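Local coordinates for protein Sfrice_029225 (Spodoptera frugiperda, PDB 6I50) that is the Eiger member of the tumour necrosis factor family, assembles as a trimer and probably acts as a cytokine that engages a TNF receptor, at residues H61-V72 with A125-A136; H82-H90 with T101-S111. All coordinates share one frame; numbering follows the deposited sequence.

Contact 1: H61-V72 with A125-A136; sequences HVHVHHTGVYLV and AALFLKAGDRLA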
loop_
_atom_site.group_PDB
_atom_site.type_symbol
_atom_site.label_atom_id
_atom_site.label_comp_id
_atom_site.label_asym_id
_atom_site.label_seq_id
_atom_site.Cartn_x
_atom_site.Cartn_y
_atom_site.Cartn_z
ATOM N N HIS A 61 -8.429 -13.394 14.737
ATOM C CA HIS A 61 -7.969 -13.963 13.480
ATOM C C HIS A 61 -8.991 -13.701 12.383
ATOM O O HIS A 61 -10.202 -13.714 12.626
ATOM C CB HIS A 61 -7.740 -15.473 13.612
ATOM C CG HIS A 61 -6.568 -15.842 14.466
ATOM N ND1 HIS A 61 -6.612 -15.818 15.842
ATOM C CD2 HIS A 61 -5.325 -16.276 14.137
ATOM C CE1 HIS A 61 -5.444 -16.203 16.327
ATOM N NE2 HIS A 61 -4.646 -16.486 15.311
ATOM N N VAL A 62 -8.500 -13.454 11.175
ATOM C CA VAL A 62 -9.351 -13.419 9.993
ATOM C C VAL A 62 -9.489 -14.842 9.470
ATOM O O VAL A 62 -8.489 -15.525 9.227
ATOM C CB VAL A 62 -8.776 -12.484 8.918
ATOM C CG1 VAL A 62 -9.586 -12.604 7.643
ATOM C CG2 VAL A 62 -8.784 -11.043 9.412
ATOM N N HIS A 63 -10.729 -15.287 9.306
ATOM C CA HIS A 63 -11.068 -16.658 8.939
ATOM C C HIS A 63 -11.450 -16.663 7.458
ATOM O O HIS A 63 -12.491 -16.117 7.081
ATOM C CB HIS A 63 -12.211 -17.129 9.842
ATOM C CG HIS A 63 -12.611 -18.563 9.669
ATOM N ND1 HIS A 63 -12.200 -19.347 8.614
ATOM C CD2 HIS A 63 -13.420 -19.346 10.424
ATOM C CE1 HIS A 63 -12.726 -20.554 8.732
ATOM N NE2 HIS A 63 -13.474 -20.578 9.821
ATOM N N VAL A 64 -10.605 -17.272 6.620
ATOM C CA VAL A 64 -10.821 -17.336 5.173
ATOM C C VAL A 64 -11.720 -18.531 4.872
ATOM O O VAL A 64 -11.498 -19.628 5.397
ATOM C CB VAL A 64 -9.477 -17.455 4.423
ATOM C CG1 VAL A 64 -9.691 -17.594 2.902
ATOM C CG2 VAL A 64 -8.561 -16.263 4.744
ATOM N N HIS A 65 -12.740 -18.325 4.029
ATOM C CA HIS A 65 -13.683 -19.387 3.697
ATOM C C HIS A 65 -13.632 -19.838 2.243
ATOM O O HIS A 65 -14.306 -20.820 1.900
ATOM C CB HIS A 65 -15.116 -18.944 4.026
ATOM C CG HIS A 65 -15.317 -18.591 5.463
ATOM N ND1 HIS A 65 -15.281 -19.527 6.471
ATOM C CD2 HIS A 65 -15.535 -17.397 6.061
ATOM C CE1 HIS A 65 -15.479 -18.927 7.630
ATOM N NE2 HIS A 65 -15.637 -17.635 7.410
ATOM N N HIS A 66 -12.867 -19.157 1.386
ATOM C CA HIS A 66 -12.834 -19.464 -0.038
ATOM C C HIS A 66 -11.396 -19.406 -0.525
ATOM O O HIS A 66 -10.696 -18.415 -0.294
ATOM C CB HIS A 66 -13.695 -18.484 -0.836
ATOM C CG HIS A 66 -15.079 -18.337 -0.301
ATOM N ND1 HIS A 66 -15.393 -17.463 0.719
ATOM C CD2 HIS A 66 -16.232 -18.963 -0.633
ATOM C CE1 HIS A 66 -16.684 -17.553 0.986
ATOM N NE2 HIS A 66 -17.216 -18.456 0.179
ATOM N N THR A 67 -10.971 -20.462 -1.209
ATOM C CA THR A 67 -9.615 -20.530 -1.733
ATOM C C THR A 67 -9.454 -19.612 -2.940
ATOM O O THR A 67 -10.327 -19.549 -3.811
ATOM C CB THR A 67 -9.291 -21.971 -2.120
ATOM O OG1 THR A 67 -9.398 -22.809 -0.959
ATOM C CG2 THR A 67 -7.889 -22.077 -2.699
ATOM N N GLY A 68 -8.339 -18.893 -2.990
ATOM C CA GLY A 68 -8.053 -18.077 -4.154
ATOM C C GLY A 68 -6.876 -17.163 -3.903
ATOM O O GLY A 68 -6.206 -17.233 -2.868
ATOM N N VAL A 69 -6.621 -16.311 -4.890
ATOM C CA VAL A 69 -5.613 -15.264 -4.758
ATOM C C VAL A 69 -6.318 -14.005 -4.285
ATOM O O VAL A 69 -7.271 -13.543 -4.925
ATOM C CB VAL A 69 -4.864 -15.024 -6.077
ATOM C CG1 VAL A 69 -3.906 -13.846 -5.942
ATOM C CG2 VAL A 69 -4.105 -16.274 -6.474
ATOM N N TYR A 70 -5.865 -13.471 -3.153
ATOM C CA TYR A 70 -6.444 -12.298 -2.517
ATOM C C TYR A 70 -5.437 -11.162 -2.503
ATOM O O TYR A 70 -4.245 -11.383 -2.291
ATOM C CB TYR A 70 -6.815 -12.553 -1.050
ATOM C CG TYR A 70 -7.994 -13.448 -0.789
ATOM C CD1 TYR A 70 -7.923 -14.816 -1.024
ATOM C CD2 TYR A 70 -9.166 -12.931 -0.267
ATOM C CE1 TYR A 70 -8.991 -15.641 -0.757
ATOM C CE2 TYR A 70 -10.242 -13.742 0.002
ATOM C CZ TYR A 70 -10.157 -15.094 -0.247
ATOM O OH TYR A 70 -11.239 -15.892 0.026
ATOM N N LEU A 71 -5.933 -9.939 -2.661
ATOM C CA LEU A 71 -5.172 -8.775 -2.243
ATOM C C LEU A 71 -5.380 -8.616 -0.744
ATOM O O LEU A 71 -6.515 -8.462 -0.289
ATOM C CB LEU A 71 -5.624 -7.524 -2.993
ATOM C CG LEU A 71 -4.995 -6.196 -2.546
ATOM C CD1 LEU A 71 -3.519 -6.142 -2.938
ATOM C CD2 LEU A 71 -5.754 -5.020 -3.150
ATOM N N VAL A 72 -4.301 -8.700 0.025
ATOM C CA VAL A 72 -4.350 -8.595 1.481
ATOM C C VAL A 72 -3.561 -7.354 1.868
ATOM O O VAL A 72 -2.456 -7.145 1.361
ATOM C CB VAL A 72 -3.763 -9.847 2.162
ATOM C CG1 VAL A 72 -3.831 -9.715 3.677
ATOM C CG2 VAL A 72 -4.499 -11.106 1.698
ATOM N N ALA A 125 -0.112 -7.258 -0.537
ATOM C CA ALA A 125 0.363 -8.126 -1.611
ATOM C C ALA A 125 -0.773 -9.021 -2.077
ATOM O O ALA A 125 -1.760 -9.220 -1.367
ATOM C CB ALA A 125 1.553 -8.984 -1.165
ATOM N N ALA A 126 -0.610 -9.567 -3.285
ATOM C CA ALA A 126 -1.499 -10.607 -3.798
ATOM C C ALA A 126 -1.019 -11.958 -3.279
ATOM O O ALA A 126 0.067 -12.416 -3.645
ATOM C CB ALA A 126 -1.528 -10.591 -5.324
ATOM N N LEU A 127 -1.819 -12.595 -2.425
ATOM C CA LEU A 127 -1.414 -13.787 -1.688
ATOM C C LEU A 127 -2.377 -14.933 -1.962
ATOM O O LEU A 127 -3.588 -14.726 -2.067
ATOM C CB LEU A 127 -1.381 -13.506 -0.180
ATOM C CG LEU A 127 -0.394 -12.441 0.303
ATOM C CD1 LEU A 127 -0.690 -12.086 1.758
ATOM C CD2 LEU A 127 1.046 -12.916 0.122
ATOM N N PHE A 128 -1.845 -16.144 -2.086
ATOM C CA PHE A 128 -2.707 -17.308 -2.193
ATOM C C PHE A 128 -3.167 -17.710 -0.801
ATOM O O PHE A 128 -2.344 -17.931 0.091
ATOM C CB PHE A 128 -1.991 -18.476 -2.866
ATOM C CG PHE A 128 -2.787 -19.743 -2.836
ATOM C CD1 PHE A 128 -3.790 -19.968 -3.771
ATOM C CD2 PHE A 128 -2.575 -20.686 -1.838
ATOM C CE1 PHE A 128 -4.550 -21.122 -3.724
ATOM C CE2 PHE A 128 -3.326 -21.842 -1.793
ATOM C CZ PHE A 128 -4.313 -22.060 -2.733
ATOM N N LEU A 129 -4.481 -17.814 -0.620
ATOM C CA LEU A 129 -5.065 -18.223 0.652
ATOM C C LEU A 129 -6.014 -19.386 0.420
ATOM O O LEU A 129 -6.711 -19.436 -0.600
ATOM C CB LEU A 129 -5.820 -17.070 1.320
ATOM C CG LEU A 129 -5.010 -15.788 1.547
ATOM C CD1 LEU A 129 -5.900 -14.678 2.073
ATOM C CD2 LEU A 129 -3.858 -16.041 2.507
ATOM N N LYS A 130 -6.037 -20.325 1.364
ATOM C CA LYS A 130 -6.923 -21.479 1.298
ATOM C C LYS A 130 -8.126 -21.293 2.214
ATOM O O LYS A 130 -8.023 -20.702 3.292
ATOM C CB LYS A 130 -6.198 -22.764 1.711
ATOM C CG LYS A 130 -5.056 -23.168 0.816
ATOM C CD LYS A 130 -4.635 -24.608 1.078
ATOM C CE LYS A 130 -5.707 -25.585 0.635
ATOM N NZ LYS A 130 -5.126 -26.924 0.338
ATOM N N ALA A 131 -9.269 -21.830 1.785
ATOM C CA ALA A 131 -10.388 -22.003 2.697
ATOM C C ALA A 131 -9.899 -22.692 3.965
ATOM O O ALA A 131 -9.150 -23.673 3.905
ATOM C CB ALA A 131 -11.502 -22.820 2.033
ATOM N N GLY A 132 -10.288 -22.143 5.117
ATOM C CA GLY A 132 -9.835 -22.653 6.393
ATOM C C GLY A 132 -8.607 -21.969 6.959
ATOM O O GLY A 132 -8.265 -22.208 8.124
ATOM N N ASP A 133 -7.925 -21.137 6.176
ATOM C CA ASP A 133 -6.802 -20.376 6.709
ATOM C C ASP A 133 -7.280 -19.392 7.766
ATOM O O ASP A 133 -8.372 -18.827 7.663
ATOM C CB ASP A 133 -6.096 -19.592 5.605
ATOM C CG ASP A 133 -5.186 -20.447 4.749
ATOM O OD1 ASP A 133 -5.048 -21.661 5.011
ATOM O OD2 ASP A 133 -4.594 -19.886 3.799
ATOM N N ARG A 134 -6.446 -19.182 8.781
ATOM C CA ARG A 134 -6.586 -18.068 9.705
ATOM C C ARG A 134 -5.399 -17.132 9.522
ATOM O O ARG A 134 -4.263 -17.585 9.321
ATOM C CB ARG A 134 -6.663 -18.543 11.159
ATOM C CG ARG A 134 -8.078 -18.830 11.645
ATOM C CD ARG A 134 -8.715 -20.001 10.916
ATOM N NE ARG A 134 -9.878 -20.507 11.634
ATOM C CZ ARG A 134 -10.545 -21.609 11.308
ATOM N NH1 ARG A 134 -10.171 -22.329 10.259
ATOM N NH2 ARG A 134 -11.593 -21.996 12.033
ATOM N N LEU A 135 -5.673 -15.828 9.569
ATOM C CA LEU A 135 -4.643 -14.803 9.465
ATOM C C LEU A 135 -4.639 -13.980 10.739
ATOM O O LEU A 135 -5.695 -13.525 11.185
ATOM C CB LEU A 135 -4.879 -13.885 8.268
ATOM C CG LEU A 135 -4.933 -14.563 6.899
ATOM C CD1 LEU A 135 -5.276 -13.532 5.827
ATOM C CD2 LEU A 135 -3.618 -15.251 6.578
ATOM N N ALA A 136 -3.455 -13.779 11.310
ATOM C CA ALA A 136 -3.281 -12.911 12.467
ATOM C C ALA A 136 -2.091 -11.998 12.230
ATOM O O ALA A 136 -1.139 -12.366 11.539
ATOM C CB ALA A 136 -3.055 -13.714 13.753
#

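Contact 2: H82-H90 with T101-S111; sequences HDTISWVLH and TLLQCAQSSYS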
loop_
_atom_site.group_PDB
_atom_site.type_symbol
_atom_site.label_atom_id
_atom_site.label_comp_id
_atom_site.label_asym_id
_atom_site.label_seq_id
_atom_site.Cartn_x
_atom_site.Cartn_y
_atom_site.Cartn_z
ATOM N N HIS A 82 9.968 2.562 21.193
ATOM C CA HIS A 82 11.056 1.707 20.732
ATOM C C HIS A 82 11.627 2.207 19.407
ATOM O O HIS A 82 10.934 2.837 18.602
ATOM C CB HIS A 82 10.577 0.263 20.580
ATOM C CG HIS A 82 10.377 -0.439 21.885
ATOM N ND1 HIS A 82 9.169 -0.446 22.547
ATOM C CD2 HIS A 82 11.240 -1.131 22.666
ATOM C CE1 HIS A 82 9.292 -1.124 23.674
ATOM N NE2 HIS A 82 10.540 -1.547 23.773
ATOM N N ASP A 83 12.915 1.920 19.186
ATOM C CA ASP A 83 13.567 2.350 17.954
ATOM C C ASP A 83 13.009 1.621 16.741
ATOM O O ASP A 83 12.924 2.210 15.657
ATOM C CB ASP A 83 15.077 2.128 18.043
ATOM C CG ASP A 83 15.779 3.184 18.878
ATOM O OD1 ASP A 83 15.156 4.224 19.182
ATOM O OD2 ASP A 83 16.959 2.974 19.229
ATOM N N THR A 84 12.625 0.354 16.899
ATOM C CA THR A 84 12.122 -0.459 15.801
ATOM C C THR A 84 10.727 -0.964 16.124
ATOM O O THR A 84 10.484 -1.479 17.222
ATOM C CB THR A 84 13.048 -1.646 15.528
ATOM O OG1 THR A 84 14.355 -1.166 15.182
ATOM C CG2 THR A 84 12.503 -2.505 14.401
ATOM N N ILE A 85 9.813 -0.805 15.171
ATOM C CA ILE A 85 8.485 -1.394 15.237
ATOM C C ILE A 85 8.298 -2.224 13.976
ATOM O O ILE A 85 8.722 -1.818 12.886
ATOM C CB ILE A 85 7.383 -0.323 15.390
ATOM C CG1 ILE A 85 7.575 0.820 14.391
ATOM C CG2 ILE A 85 7.397 0.250 16.802
ATOM C CD1 ILE A 85 6.733 0.699 13.145
ATOM N N SER A 86 7.704 -3.403 14.130
ATOM C CA SER A 86 7.566 -4.309 13.002
ATOM C C SER A 86 6.447 -5.292 13.302
ATOM O O SER A 86 6.267 -5.705 14.452
ATOM C CB SER A 86 8.886 -5.042 12.724
ATOM O OG SER A 86 8.759 -5.972 11.659
ATOM N N TRP A 87 5.692 -5.649 12.268
ATOM C CA TRP A 87 4.670 -6.679 12.390
ATOM C C TRP A 87 4.862 -7.751 11.325
ATOM O O TRP A 87 5.512 -7.536 10.292
ATOM C CB TRP A 87 3.241 -6.099 12.309
ATOM C CG TRP A 87 2.887 -5.327 11.062
ATOM C CD1 TRP A 87 2.767 -3.972 10.950
ATOM C CD2 TRP A 87 2.543 -5.868 9.778
ATOM N NE1 TRP A 87 2.384 -3.630 9.670
ATOM C CE2 TRP A 87 2.244 -4.776 8.929
ATOM C CE3 TRP A 87 2.469 -7.165 9.261
ATOM C CZ2 TRP A 87 1.885 -4.945 7.593
ATOM C CZ3 TRP A 87 2.113 -7.331 7.932
ATOM C CH2 TRP A 87 1.830 -6.225 7.112
ATOM N N VAL A 88 4.282 -8.921 11.603
ATOM C CA VAL A 88 4.257 -10.046 10.676
ATOM C C VAL A 88 2.821 -10.532 10.540
ATOM O O VAL A 88 2.047 -10.503 11.503
ATOM C CB VAL A 88 5.175 -11.204 11.127
ATOM C CG1 VAL A 88 6.634 -10.852 10.856
ATOM C CG2 VAL A 88 4.957 -11.517 12.592
ATOM N N LEU A 89 2.467 -10.972 9.335
ATOM C CA LEU A 89 1.170 -11.573 9.065
ATOM C C LEU A 89 1.344 -13.087 9.104
ATOM O O LEU A 89 2.073 -13.642 8.281
ATOM C CB LEU A 89 0.651 -11.116 7.700
ATOM C CG LEU A 89 -0.689 -11.721 7.288
ATOM C CD1 LEU A 89 -1.796 -11.243 8.217
ATOM C CD2 LEU A 89 -1.031 -11.391 5.842
ATOM N N HIS A 90 0.693 -13.747 10.062
ATOM C CA HIS A 90 0.837 -15.184 10.266
ATOM C C HIS A 90 -0.359 -15.934 9.699
ATOM O O HIS A 90 -1.507 -15.598 9.998
ATOM C CB HIS A 90 0.977 -15.509 11.752
ATOM C CG HIS A 90 2.331 -15.200 12.306
ATOM N ND1 HIS A 90 2.533 -14.831 13.619
ATOM C CD2 HIS A 90 3.554 -15.210 11.724
ATOM C CE1 HIS A 90 3.823 -14.628 13.822
ATOM N NE2 HIS A 90 4.464 -14.850 12.688
ATOM N N THR A 101 4.726 -17.121 7.791
ATOM C CA THR A 101 4.798 -15.667 7.709
ATOM C C THR A 101 4.654 -15.259 6.246
ATOM O O THR A 101 5.506 -15.599 5.418
ATOM C CB THR A 101 6.119 -15.156 8.286
ATOM O OG1 THR A 101 6.249 -15.582 9.654
ATOM C CG2 THR A 101 6.168 -13.643 8.222
ATOM N N LEU A 102 3.575 -14.545 5.928
ATOM C CA LEU A 102 3.278 -14.171 4.551
ATOM C C LEU A 102 3.744 -12.772 4.204
ATOM O O LEU A 102 4.066 -12.508 3.041
ATOM C CB LEU A 102 1.771 -14.259 4.282
ATOM C CG LEU A 102 1.138 -15.632 4.516
ATOM C CD1 LEU A 102 -0.283 -15.637 3.979
ATOM C CD2 LEU A 102 1.972 -16.719 3.856
ATOM N N LEU A 103 3.784 -11.878 5.190
ATOM C CA LEU A 103 4.035 -10.462 4.965
ATOM C C LEU A 103 4.705 -9.890 6.203
ATOM O O LEU A 103 4.422 -10.316 7.324
ATOM C CB LEU A 103 2.720 -9.726 4.677
ATOM C CG LEU A 103 2.617 -8.528 3.754
ATOM C CD1 LEU A 103 3.267 -8.824 2.409
ATOM C CD2 LEU A 103 1.136 -8.202 3.584
ATOM N N GLN A 104 5.596 -8.922 5.996
ATOM C CA GLN A 104 6.254 -8.258 7.112
ATOM C C GLN A 104 6.475 -6.793 6.772
ATOM O O GLN A 104 6.745 -6.447 5.619
ATOM C CB GLN A 104 7.592 -8.919 7.459
ATOM C CG GLN A 104 8.271 -8.319 8.690
ATOM C CD GLN A 104 9.405 -9.175 9.213
ATOM O OE1 GLN A 104 9.693 -10.239 8.673
ATOM N NE2 GLN A 104 10.054 -8.712 10.273
ATOM N N CYS A 105 6.345 -5.942 7.790
ATOM C CA CYS A 105 6.561 -4.507 7.694
ATOM C C CYS A 105 7.492 -4.089 8.822
ATOM O O CYS A 105 7.442 -4.655 9.917
ATOM C CB CYS A 105 5.228 -3.746 7.790
ATOM S SG CYS A 105 5.294 -1.974 7.491
ATOM N N ALA A 106 8.354 -3.103 8.558
ATOM C CA ALA A 106 9.256 -2.640 9.606
ATOM C C ALA A 106 9.544 -1.158 9.427
ATOM O O ALA A 106 9.612 -0.652 8.305
ATOM C CB ALA A 106 10.569 -3.436 9.614
ATOM N N GLN A 107 9.699 -0.464 10.549
ATOM C CA GLN A 107 10.144 0.923 10.561
ATOM C C GLN A 107 11.107 1.096 11.723
ATOM O O GLN A 107 10.890 0.530 12.796
ATOM C CB GLN A 107 8.962 1.891 10.694
ATOM C CG GLN A 107 9.219 3.316 10.206
ATOM C CD GLN A 107 9.953 4.179 11.219
ATOM O OE1 GLN A 107 10.547 5.202 10.866
ATOM N NE2 GLN A 107 9.906 3.778 12.486
ATOM N N SER A 108 12.166 1.879 11.520
ATOM C CA SER A 108 13.209 1.967 12.531
ATOM C C SER A 108 13.944 3.294 12.435
ATOM O O SER A 108 14.244 3.776 11.340
ATOM C CB SER A 108 14.213 0.813 12.398
ATOM O OG SER A 108 15.119 0.783 13.499
ATOM N N SER A 109 14.227 3.875 13.595
ATOM C CA SER A 109 15.088 5.043 13.680
ATOM C C SER A 109 15.703 5.060 15.068
ATOM O O SER A 109 15.106 4.566 16.027
ATOM C CB SER A 109 14.320 6.341 13.414
ATOM O OG SER A 109 13.393 6.590 14.455
ATOM N N TYR A 110 16.904 5.618 15.165
ATOM C CA TYR A 110 17.639 5.618 16.417
ATOM C C TYR A 110 17.316 6.864 17.230
ATOM O O TYR A 110 17.286 7.979 16.700
ATOM C CB TYR A 110 19.148 5.537 16.165
ATOM C CG TYR A 110 19.965 5.554 17.443
ATOM C CD1 TYR A 110 20.235 4.378 18.135
ATOM C CD2 TYR A 110 20.451 6.747 17.965
ATOM C CE1 TYR A 110 20.970 4.392 19.309
ATOM C CE2 TYR A 110 21.185 6.769 19.138
ATOM C CZ TYR A 110 21.442 5.590 19.804
ATOM O OH TYR A 110 22.173 5.614 20.970
ATOM N N SER A 111 17.075 6.662 18.522
ATOM C CA SER A 111 16.943 7.757 19.470
ATOM C C SER A 111 17.655 7.369 20.755
ATOM O O SER A 111 17.668 6.198 21.141
ATOM C CB SER A 111 15.476 8.089 19.757
ATOM O OG SER A 111 14.824 6.975 20.331
HETATM O O HOH W 1 18.087 3.372 21.362
#

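Contact 1: H61-V72 with A125-A136
Arg-134 spreads along two histidines of the facing segment. Its CB lies near His-61 CD2, and the next carbon, CG, packs 3.9 Å from His-61 CB. A bend at chi2 (65°) then turns the chain along His-63, where NE passes over CG and CD2 of the ring and CZ comes to 3.4 Å from His-63 NE2. The guanidinium thus lies flat on the imidazole, planes 18° apart and centres 3.6 Å apart; NH2 sits over NE2 without a usable bonding angle. NH1 turns back instead to donate to Gly-132 O at 2.9 Å, which fixes the rotation of the group. The opposite face of His-63 carries His-65 CE1 over its centre, so the ring is covered on both faces, by the guanidinium on one and by one carbon of His-65 on the other.

The backbones of the two segments pair antiparallel at both ends. Strand 68-72 meets 125-129 in the sheet that faces the trimer partners, while 62-63 meets 134-136 in the outer sheet, so the two segments cross together from one layer of the TNF jelly roll to the other. Val-69 and Phe-128 pack on Trp-45 of the second subunit.

At the crossing, Thr-67 OG1 accepts an almost straight bond from Ala-131 N (2.9 Å, 174°), and its CG2 leans on Phe-128 CZ at 3.6 Å. A type II turn from Lys-130 to Asp-133 follows; Asp-133 OD2 takes Lys-130 N from above the carboxylate plane and also pairs with Arg-91, and OD1 accepts from Asn-93. Between the layers, Leu-129 CD1 stands 3.7 Å from Tyr-70 CD1, the two side chains crossing at about a right angle. The far end of that ring is pinned by Tyr-70 OH, which donates to His-66 O at 2.6 Å.

Contact 2: H82-H90 with T101-S111
Trp-87 and Cys-105 face each other as a hydrogen-bonded pair in the antiparallel beta hairpin formed by strands 84-92 and 100-108, at one edge of the outer sheet of the jelly roll. Cys-105 CB sits over the indole face, 3.6 Å from the centroid of the five-membered ring, a CH-pi contact; the sulfur lies more obliquely. With CG placed between the backbone N and the carbonyl carbon (chi1 58°), the ring is brought over toward the partner strand, and its six-membered part runs alongside Leu-103, CZ3 being 4.1 Å from Leu-103 CB.

The next shell holds both groups. Cys-105 is tied by its disulfide to Cys-121, whose carbonyl accepts the indole NE1, and Val-74, Ile-76 and Tyr-78 of strand 68-80 pack on the tryptophan. A leucine at Trp-87 would probably leave the carbonyl of Cys-121 without its N-H partner and open a gap between Cys-105 and strand 68-80.

Cys-105 O is gripped twice, from opposite faces of its plane: by Ser-86 OG at 2.6 Å and by Trp-87 N at 3.1 Å. Ser-86 OG in turn receives a weak bond from Gln-104 NE2, at the end of an extended chain that runs alongside Val-88 CG1. Further out, the second subunit meets this edge, its Gln-75 donating to Gln-104 O and its Ser-120 bonding to Ala-106 N.

Toward the open end of the hairpin, Ile-85 CD1 presses on Gln-107 CB at 3.5 Å, and Asp-83 O accepts from Ser-109 N. Between these pairs, on the sheet face shared with Ser-86, the hydroxyls Thr-84 OG1 and Ser-108 OG are hydrogen-bonded at 2.7 Å.

Contact 2 is nested in the chain loop that contact 1 closes, and their centres lie about 22 Å apart on opposite sides of the chain's centre. They still meet directly. In the outer sheet, strand 134-139 of contact 1 runs beside strand 84-92 of contact 2, where His-90 N probably donates to Ala-136 O at 2.7 Å. Across the sandwich interior, Val-72 CG1 packs on Leu-89 CD2 at 3.9 Å, and Leu-129 CD2 on Leu-102 CD1 at the same distance. Contact 1 thus spans both layers while contact 2 extends the outer one, and each borders the second subunit of the trimer.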